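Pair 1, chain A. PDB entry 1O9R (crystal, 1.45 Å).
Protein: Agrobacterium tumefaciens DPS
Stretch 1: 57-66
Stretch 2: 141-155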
# COMPACT_ATOMS: atom_id res chain seq x y z
N THR A 57 -16.57 0.21 -13.26
CA THR A 57 -16.86 0.24 -11.81
C THR A 57 -18.21 -0.44 -11.57
O THR A 57 -18.36 -1.21 -10.59
CB THR A 57 -16.92 1.68 -11.29
OG1 THR A 57 -15.61 2.27 -11.53
CG2 THR A 57 -17.30 1.71 -9.82
N PHE A 58 -19.22 -0.21 -12.43
CA PHE A 58 -20.51 -0.85 -12.22
C PHE A 58 -20.37 -2.34 -12.39
O PHE A 58 -21.01 -3.11 -11.63
CB PHE A 58 -21.49 -0.34 -13.29
CG PHE A 58 -21.93 1.08 -13.11
CD1 PHE A 58 -22.81 1.55 -14.10
CD2 PHE A 58 -21.56 1.88 -12.03
CE1 PHE A 58 -23.25 2.87 -14.00
CE2 PHE A 58 -22.06 3.17 -11.97
CZ PHE A 58 -22.88 3.64 -12.95
N ARG A 59 -19.56 -2.84 -13.32
CA ARG A 59 -19.40 -4.26 -13.51
C ARG A 59 -18.83 -4.92 -12.25
O ARG A 59 -19.34 -5.95 -11.80
CB ARG A 59 -18.61 -4.60 -14.77
CG ARG A 59 -18.26 -6.09 -14.86
CD ARG A 59 -19.53 -7.00 -14.99
NE ARG A 59 -19.01 -8.36 -15.08
CZ ARG A 59 -18.76 -9.04 -16.22
NH1 ARG A 59 -18.06 -10.21 -16.16
NH2 ARG A 59 -19.20 -8.61 -17.39
N THR A 60 -17.83 -4.27 -11.65
CA THR A 60 -17.23 -4.82 -10.40
C THR A 60 -18.33 -4.89 -9.34
O THR A 60 -18.41 -5.90 -8.62
CB THR A 60 -16.13 -3.84 -9.91
OG1 THR A 60 -15.10 -3.97 -10.92
CG2 THR A 60 -15.59 -4.38 -8.58
N GLN A 61 -19.18 -3.86 -9.21
CA GLN A 61 -20.21 -3.96 -8.17
C GLN A 61 -21.24 -5.03 -8.42
O GLN A 61 -21.68 -5.72 -7.52
CB GLN A 61 -20.92 -2.59 -8.07
CG GLN A 61 -19.99 -1.49 -7.62
CD GLN A 61 -20.63 -0.11 -7.67
OE1 GLN A 61 -21.79 0.10 -7.99
NE2 GLN A 61 -19.81 0.89 -7.37
N LEU A 62 -21.63 -5.22 -9.71
CA LEU A 62 -22.59 -6.27 -10.05
C LEU A 62 -21.96 -7.63 -9.80
O LEU A 62 -22.63 -8.58 -9.37
CB LEU A 62 -22.98 -6.14 -11.55
CG LEU A 62 -23.85 -4.93 -11.87
CD1 LEU A 62 -24.04 -4.76 -13.39
CD2 LEU A 62 -25.23 -5.03 -11.18
N ASP A 63 -20.65 -7.77 -10.06
CA ASP A 63 -20.01 -9.05 -9.73
C ASP A 63 -20.10 -9.31 -8.24
O ASP A 63 -20.37 -10.49 -7.83
CB ASP A 63 -18.52 -8.98 -10.10
CG ASP A 63 -18.24 -8.94 -11.59
OD1 ASP A 63 -17.06 -8.56 -11.89
OD2 ASP A 63 -19.13 -9.28 -12.39
N ASN A 64 -19.87 -8.31 -7.42
CA ASN A 64 -19.85 -8.53 -5.98
C ASN A 64 -21.26 -8.79 -5.44
O ASN A 64 -21.43 -9.75 -4.66
CB ASN A 64 -19.24 -7.28 -5.32
CG ASN A 64 -17.70 -7.25 -5.53
OD1 ASN A 64 -17.06 -8.25 -5.87
ND2 ASN A 64 -17.24 -6.03 -5.36
N HIS A 65 -22.27 -8.05 -5.93
CA HIS A 65 -23.63 -8.37 -5.47
C HIS A 65 -24.11 -9.72 -5.97
O HIS A 65 -24.82 -10.41 -5.24
CB HIS A 65 -24.60 -7.23 -5.84
CG HIS A 65 -24.27 -6.01 -5.03
ND1 HIS A 65 -24.34 -5.99 -3.67
CD2 HIS A 65 -23.89 -4.77 -5.40
CE1 HIS A 65 -23.98 -4.79 -3.24
NE2 HIS A 65 -23.68 -4.01 -4.28
N GLY A 66 -23.81 -10.04 -7.23
CA GLY A 66 -24.24 -11.34 -7.74
C GLY A 66 -23.58 -12.47 -6.96
O GLY A 66 -24.22 -13.47 -6.58
N THR A 141 -30.69 -5.14 0.25
CA THR A 141 -30.64 -3.74 0.55
C THR A 141 -29.30 -3.13 0.14
O THR A 141 -29.23 -2.04 -0.42
CB THR A 141 -30.94 -3.49 2.01
OG1 THR A 141 -32.25 -3.99 2.32
CG2 THR A 141 -30.98 -1.98 2.30
N ALA A 142 -28.23 -3.86 0.44
CA ALA A 142 -26.89 -3.35 0.02
C ALA A 142 -26.85 -3.27 -1.50
O ALA A 142 -26.30 -2.29 -2.04
CB ALA A 142 -25.81 -4.28 0.57
N ALA A 143 -27.40 -4.28 -2.18
CA ALA A 143 -27.40 -4.25 -3.65
C ALA A 143 -28.21 -3.08 -4.15
O ALA A 143 -27.90 -2.40 -5.14
CB ALA A 143 -27.90 -5.59 -4.24
N SER A 144 -29.39 -2.82 -3.53
CA SER A 144 -30.26 -1.74 -3.92
C SER A 144 -29.57 -0.40 -3.81
O SER A 144 -29.75 0.45 -4.68
CB SER A 144 -31.48 -1.76 -2.93
OG SER A 144 -32.38 -0.72 -3.22
N ARG A 145 -28.82 -0.20 -2.71
CA ARG A 145 -28.14 1.09 -2.60
C ARG A 145 -27.19 1.33 -3.77
O ARG A 145 -27.17 2.41 -4.39
CB ARG A 145 -27.27 1.06 -1.33
CG ARG A 145 -28.19 1.39 -0.16
CD ARG A 145 -27.52 1.44 1.17
NE ARG A 145 -26.48 2.51 1.15
CZ ARG A 145 -25.72 2.64 2.23
NH1 ARG A 145 -25.87 1.98 3.36
NH2 ARG A 145 -24.74 3.58 2.12
N ASP A 146 -26.45 0.29 -4.20
CA ASP A 146 -25.53 0.52 -5.35
C ASP A 146 -26.34 0.56 -6.65
O ASP A 146 -25.93 1.32 -7.54
CB ASP A 146 -24.50 -0.62 -5.39
CG ASP A 146 -23.37 -0.42 -4.36
OD1 ASP A 146 -22.74 -1.48 -4.05
OD2 ASP A 146 -23.21 0.71 -3.88
N LEU A 147 -27.40 -0.23 -6.83
CA LEU A 147 -28.16 -0.15 -8.11
C LEU A 147 -28.80 1.20 -8.21
O LEU A 147 -28.85 1.74 -9.35
CB LEU A 147 -29.22 -1.27 -8.15
CG LEU A 147 -28.59 -2.61 -8.56
CD1 LEU A 147 -29.42 -3.76 -8.01
CD2 LEU A 147 -28.46 -2.60 -10.10
N ASP A 148 -29.41 1.73 -7.15
CA ASP A 148 -30.07 3.02 -7.26
C ASP A 148 -29.09 4.13 -7.53
O ASP A 148 -29.44 5.08 -8.24
CB ASP A 148 -30.90 3.32 -5.98
CG ASP A 148 -32.22 2.59 -5.95
OD1 ASP A 148 -32.95 2.90 -4.95
OD2 ASP A 148 -32.57 1.79 -6.81
N LYS A 149 -27.89 4.04 -6.93
CA LYS A 149 -26.89 5.10 -7.25
C LYS A 149 -26.39 4.92 -8.69
O LYS A 149 -26.20 5.99 -9.31
CB LYS A 149 -25.75 4.97 -6.21
CG LYS A 149 -24.63 5.96 -6.48
CD LYS A 149 -23.62 5.99 -5.31
CE LYS A 149 -22.48 6.94 -5.71
NZ LYS A 149 -21.65 7.21 -4.49
N SER A 150 -26.17 3.71 -9.12
CA SER A 150 -25.71 3.53 -10.52
C SER A 150 -26.76 4.00 -11.52
O SER A 150 -26.46 4.65 -12.53
CB SER A 150 -25.33 2.08 -10.78
OG SER A 150 -24.34 1.61 -9.89
N LEU A 151 -28.04 3.75 -11.20
CA LEU A 151 -29.12 4.22 -12.08
C LEU A 151 -29.12 5.73 -12.14
O LEU A 151 -29.25 6.30 -13.24
CB LEU A 151 -30.46 3.66 -11.50
CG LEU A 151 -31.71 4.18 -12.28
CD1 LEU A 151 -31.72 3.70 -13.72
CD2 LEU A 151 -32.96 3.75 -11.51
N TRP A 152 -28.97 6.39 -10.99
CA TRP A 152 -28.90 7.86 -10.99
C TRP A 152 -27.67 8.30 -11.78
O TRP A 152 -27.82 9.22 -12.60
CB TRP A 152 -28.83 8.36 -9.54
CG TRP A 152 -28.22 9.71 -9.36
CD1 TRP A 152 -28.57 10.85 -10.07
CD2 TRP A 152 -27.18 10.09 -8.50
NE1 TRP A 152 -27.77 11.93 -9.68
CE2 TRP A 152 -26.93 11.48 -8.69
CE3 TRP A 152 -26.43 9.39 -7.54
CZ2 TRP A 152 -25.95 12.17 -8.00
CZ3 TRP A 152 -25.48 10.11 -6.83
CH2 TRP A 152 -25.23 11.49 -7.07
N PHE A 153 -26.53 7.70 -11.61
CA PHE A 153 -25.37 8.14 -12.42
C PHE A 153 -25.66 8.03 -13.91
O PHE A 153 -25.29 8.97 -14.67
CB PHE A 153 -24.15 7.26 -12.08
CG PHE A 153 -23.37 7.69 -10.87
CD1 PHE A 153 -22.18 7.01 -10.59
CD2 PHE A 153 -23.74 8.65 -9.97
CE1 PHE A 153 -21.32 7.38 -9.55
CE2 PHE A 153 -22.94 9.05 -8.91
CZ PHE A 153 -21.74 8.40 -8.69
N LEU A 154 -26.31 6.98 -14.37
CA LEU A 154 -26.68 6.87 -15.78
C LEU A 154 -27.67 7.95 -16.21
O LEU A 154 -27.47 8.68 -17.19
CB LEU A 154 -27.26 5.49 -16.09
CG LEU A 154 -26.26 4.33 -15.94
CD1 LEU A 154 -27.00 3.00 -15.94
CD2 LEU A 154 -25.23 4.39 -17.10
N GLU A 155 -28.74 8.07 -15.41
CA GLU A 155 -29.81 9.02 -15.78
C GLU A 155 -29.31 10.46 -15.70
O GLU A 155 -29.78 11.32 -16.55
CB GLU A 155 -31.00 8.83 -14.82
CG GLU A 155 -31.74 7.54 -15.11
CD GLU A 155 -32.93 7.31 -14.18
OE1 GLU A 155 -33.89 6.69 -14.71
OE2 GLU A 155 -32.92 7.72 -13.01
O HOH W 1 -23.47 -0.85 -10.89
O HOH W 2 -22.80 2.81 -7.51

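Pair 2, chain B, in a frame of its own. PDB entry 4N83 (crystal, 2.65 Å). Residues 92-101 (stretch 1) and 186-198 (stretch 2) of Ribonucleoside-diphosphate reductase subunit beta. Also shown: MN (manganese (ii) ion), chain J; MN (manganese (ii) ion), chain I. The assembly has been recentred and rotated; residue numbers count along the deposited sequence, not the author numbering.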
# COMPACT_ATOMS: atom_id res chain seq x y z
N ASN B 92 1.59 3.63 -0.37
CA ASN B 92 2.89 3.17 0.11
C ASN B 92 2.98 3.19 1.64
O ASN B 92 3.49 2.24 2.24
CB ASN B 92 4.02 4.04 -0.48
CG ASN B 92 5.35 3.78 0.19
OD1 ASN B 92 5.80 4.58 1.02
ND2 ASN B 92 5.98 2.66 -0.14
N ILE B 93 2.48 4.25 2.25
CA ILE B 93 2.46 4.36 3.71
C ILE B 93 1.65 3.22 4.32
O ILE B 93 2.12 2.55 5.23
CB ILE B 93 1.88 5.71 4.19
CG1 ILE B 93 2.82 6.86 3.82
CG2 ILE B 93 1.65 5.70 5.70
CD1 ILE B 93 2.19 8.24 3.87
N GLN B 94 0.45 3.00 3.80
CA GLN B 94 -0.46 1.98 4.33
C GLN B 94 0.11 0.57 4.22
O GLN B 94 -0.08 -0.25 5.13
CB GLN B 94 -1.81 2.04 3.63
CG GLN B 94 -2.88 1.21 4.33
CD GLN B 94 -4.25 1.37 3.70
OE1 GLN B 94 -4.37 1.55 2.49
NE2 GLN B 94 -5.29 1.31 4.53
N PHE B 95 0.78 0.28 3.11
CA PHE B 95 1.44 -1.01 2.92
C PHE B 95 2.55 -1.23 3.95
O PHE B 95 2.63 -2.30 4.56
CB PHE B 95 2.00 -1.15 1.50
CG PHE B 95 3.06 -2.20 1.37
CD1 PHE B 95 2.79 -3.53 1.68
CD2 PHE B 95 4.34 -1.87 0.93
CE1 PHE B 95 3.78 -4.50 1.57
CE2 PHE B 95 5.32 -2.83 0.80
CZ PHE B 95 5.04 -4.15 1.12
N MET B 96 3.39 -0.22 4.16
CA MET B 96 4.47 -0.31 5.13
C MET B 96 3.95 -0.44 6.57
O MET B 96 4.61 -1.05 7.40
CB MET B 96 5.42 0.90 5.02
CG MET B 96 6.25 0.94 3.74
SD MET B 96 7.09 -0.61 3.33
CE MET B 96 7.98 -0.94 4.86
N GLU B 97 2.77 0.12 6.85
CA GLU B 97 2.14 -0.05 8.16
C GLU B 97 1.75 -1.51 8.40
O GLU B 97 1.78 -1.98 9.54
CB GLU B 97 0.91 0.86 8.31
CG GLU B 97 1.20 2.36 8.23
CD GLU B 97 1.94 2.92 9.43
OE1 GLU B 97 2.39 2.14 10.29
OE2 GLU B 97 2.09 4.16 9.50
N SER B 98 1.38 -2.22 7.33
CA SER B 98 1.11 -3.66 7.41
C SER B 98 2.39 -4.47 7.62
O SER B 98 2.38 -5.49 8.31
CB SER B 98 0.36 -4.16 6.17
OG SER B 98 -1.04 -4.00 6.30
N VAL B 99 3.49 -4.02 7.01
CA VAL B 99 4.79 -4.67 7.19
C VAL B 99 5.24 -4.52 8.64
O VAL B 99 5.80 -5.46 9.22
CB VAL B 99 5.87 -4.08 6.24
CG1 VAL B 99 7.24 -4.66 6.56
CG2 VAL B 99 5.51 -4.36 4.79
N HIS B 100 4.99 -3.35 9.22
CA HIS B 100 5.30 -3.11 10.63
C HIS B 100 4.48 -4.04 11.53
O HIS B 100 5.00 -4.59 12.50
CB HIS B 100 5.02 -1.65 11.02
CG HIS B 100 5.82 -0.65 10.24
ND1 HIS B 100 5.52 0.70 10.24
CD2 HIS B 100 6.88 -0.80 9.42
CE1 HIS B 100 6.38 1.34 9.47
NE2 HIS B 100 7.22 0.45 8.96
N ALA B 101 3.20 -4.21 11.19
CA ALA B 101 2.32 -5.10 11.94
C ALA B 101 2.77 -6.56 11.86
O ALA B 101 2.73 -7.28 12.86
CB ALA B 101 0.89 -4.96 11.45
N LEU B 186 14.30 -0.09 11.80
CA LEU B 186 13.75 0.18 10.48
C LEU B 186 12.34 0.79 10.55
O LEU B 186 11.99 1.65 9.74
CB LEU B 186 13.71 -1.10 9.64
CG LEU B 186 15.07 -1.67 9.22
CD1 LEU B 186 14.95 -3.14 8.86
CD2 LEU B 186 15.66 -0.88 8.06
N ILE B 187 11.54 0.33 11.52
CA ILE B 187 10.18 0.85 11.72
C ILE B 187 10.21 2.33 12.09
O ILE B 187 9.41 3.12 11.59
CB ILE B 187 9.42 0.05 12.80
CG1 ILE B 187 9.12 -1.37 12.28
CG2 ILE B 187 8.12 0.75 13.18
CD1 ILE B 187 8.76 -2.36 13.36
N ILE B 188 11.14 2.70 12.97
CA ILE B 188 11.32 4.09 13.39
C ILE B 188 11.78 4.97 12.22
O ILE B 188 11.39 6.13 12.12
CB ILE B 188 12.31 4.21 14.57
CG1 ILE B 188 11.77 3.48 15.81
CG2 ILE B 188 12.59 5.67 14.91
CD1 ILE B 188 12.83 3.07 16.81
N ARG B 189 12.62 4.41 11.35
CA ARG B 189 13.08 5.13 10.16
C ARG B 189 11.91 5.49 9.24
O ARG B 189 11.87 6.59 8.69
CB ARG B 189 14.11 4.30 9.38
CG ARG B 189 14.83 5.08 8.29
CD ARG B 189 15.82 4.21 7.53
NE ARG B 189 15.16 3.24 6.66
CZ ARG B 189 15.80 2.33 5.92
NH1 ARG B 189 17.12 2.25 5.93
NH2 ARG B 189 15.10 1.49 5.16
N ASP B 190 10.97 4.57 9.08
CA ASP B 190 9.77 4.81 8.27
C ASP B 190 8.83 5.80 8.96
O ASP B 190 8.32 6.72 8.32
CB ASP B 190 9.01 3.51 7.99
CG ASP B 190 9.68 2.67 6.91
OD1 ASP B 190 10.34 3.23 6.01
OD2 ASP B 190 9.52 1.43 6.96
N GLU B 191 8.59 5.60 10.25
CA GLU B 191 7.65 6.44 11.00
C GLU B 191 8.18 7.85 11.23
O GLU B 191 7.39 8.78 11.39
CB GLU B 191 7.27 5.78 12.34
CG GLU B 191 6.47 4.49 12.21
CD GLU B 191 5.19 4.64 11.40
OE1 GLU B 191 4.68 5.78 11.27
OE2 GLU B 191 4.69 3.62 10.88
N SER B 192 9.50 8.01 11.26
CA SER B 192 10.11 9.34 11.33
C SER B 192 9.74 10.17 10.10
O SER B 192 9.49 11.37 10.20
CB SER B 192 11.63 9.23 11.46
OG SER B 192 12.22 10.51 11.59
N VAL B 193 9.71 9.51 8.94
CA VAL B 193 9.35 10.17 7.67
C VAL B 193 7.84 10.36 7.54
O VAL B 193 7.39 11.35 6.96
CB VAL B 193 9.88 9.37 6.46
CG1 VAL B 193 9.48 10.04 5.15
CG2 VAL B 193 11.39 9.22 6.53
N HIS B 194 7.05 9.42 8.07
CA HIS B 194 5.59 9.53 8.05
C HIS B 194 5.12 10.74 8.84
O HIS B 194 4.30 11.53 8.36
CB HIS B 194 4.93 8.27 8.61
CG HIS B 194 5.07 7.07 7.72
ND1 HIS B 194 5.04 5.78 8.21
CD2 HIS B 194 5.25 6.96 6.39
CE1 HIS B 194 5.19 4.93 7.21
NE2 HIS B 194 5.32 5.62 6.09
N GLY B 195 5.64 10.88 10.06
CA GLY B 195 5.33 12.02 10.91
C GLY B 195 5.64 13.35 10.24
O GLY B 195 4.83 14.28 10.29
N THR B 196 6.81 13.43 9.61
CA THR B 196 7.23 14.64 8.90
C THR B 196 6.30 14.97 7.74
O THR B 196 5.93 16.13 7.55
CB THR B 196 8.67 14.49 8.36
OG1 THR B 196 9.54 14.11 9.43
CG2 THR B 196 9.16 15.80 7.75
N TYR B 197 5.92 13.96 6.96
CA TYR B 197 5.07 14.16 5.79
C TYR B 197 3.64 14.49 6.17
O TYR B 197 3.06 15.43 5.63
CB TYR B 197 5.09 12.92 4.89
CG TYR B 197 4.33 13.11 3.59
CD1 TYR B 197 4.70 14.10 2.69
CD2 TYR B 197 3.25 12.30 3.27
CE1 TYR B 197 4.01 14.28 1.50
CE2 TYR B 197 2.56 12.47 2.08
CZ TYR B 197 2.94 13.46 1.20
OH TYR B 197 2.26 13.64 0.01
N ILE B 198 3.07 13.70 7.07
CA ILE B 198 1.71 13.95 7.56
C ILE B 198 1.66 15.29 8.30
O ILE B 198 0.71 16.05 8.14
CB ILE B 198 1.21 12.81 8.49
CG1 ILE B 198 1.04 11.51 7.70
CG2 ILE B 198 -0.11 13.19 9.15
CD1 ILE B 198 0.85 10.27 8.55
MN MN J . 3.69 2.07 12.08
MN MN I . 2.67 6.18 9.97

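Two helices that run side by side in opposite directions fix where side chains meet, but not which chemistry fills the space between them. In each of pair 1 and pair 2, two helices lie nearly antiparallel, at 165° with axes 10.3 Å apart in pair 1 and at 153° with axes 10.8 Å apart in pair 2. The central backbones superpose with an RMSD of 0.5 Å, and the buried areas are almost equal, 448 and 454 Å².

One polar link is common to both. His A65 matches His B100, and Asp A146 matches Asp B190. In pair 1, His A65 NE2 donates to Asp A146 OD1 at 2.7 Å; in pair 2, His B100 NE2 donates to Asp B190 OD2 at 3.2 Å. The histidines reach this end by different routes: chi1 is m in each, but chi2 is -62° in His A65 and 166° in His B100. In both pairs the matching residue of the second helix covers a face of the ring. Ala A143 places its CA 3.5 Å from the centroid of the His A65 ring, whereas Ile B187 uses a side-chain methyl, CG2, 4.0 Å from that of His B100.

At the other end the ring contact is reversed. In pair 1 the ring belongs to the first helix, and Ser A150 CB sits over the face of Phe A58, 3.7 Å from its centroid. In pair 2 it belongs to the second: His B194, the match of Ser A150, receives Ile B93 CG2 over its face, 3.8 Å from the centroid. Bulk has changed sides while the helix spacing is nearly kept.

Between these ends, the matched positions Leu A62 and Glu B97, and Leu A147 and Glu B191, show the sharpest chemical difference. The leucines make an apolar contact, CD2 of Leu A62 lying 4.2 Å from CD2 of Leu A147. The glutamates bring Glu B97 OE1 within 2.8 Å of Glu B191 OE2, an approach made tolerable by manganese: both atoms bind the chain J ion at 2.2 Å, while Glu B97 OE2 and Glu B191 OE1 bind the chain I ion at 2.1 and 2.4 Å.

Gln A61 and Met B96 also match. Water 2 donates to Gln A61 OE1 at 2.9 Å and weakly to Asp A146 O at 3.5 Å; Met B96 instead brings its CE within 3.5 Å of Asp B190 OD2. One backbone frame thus accommodates apolar packing, water and metal.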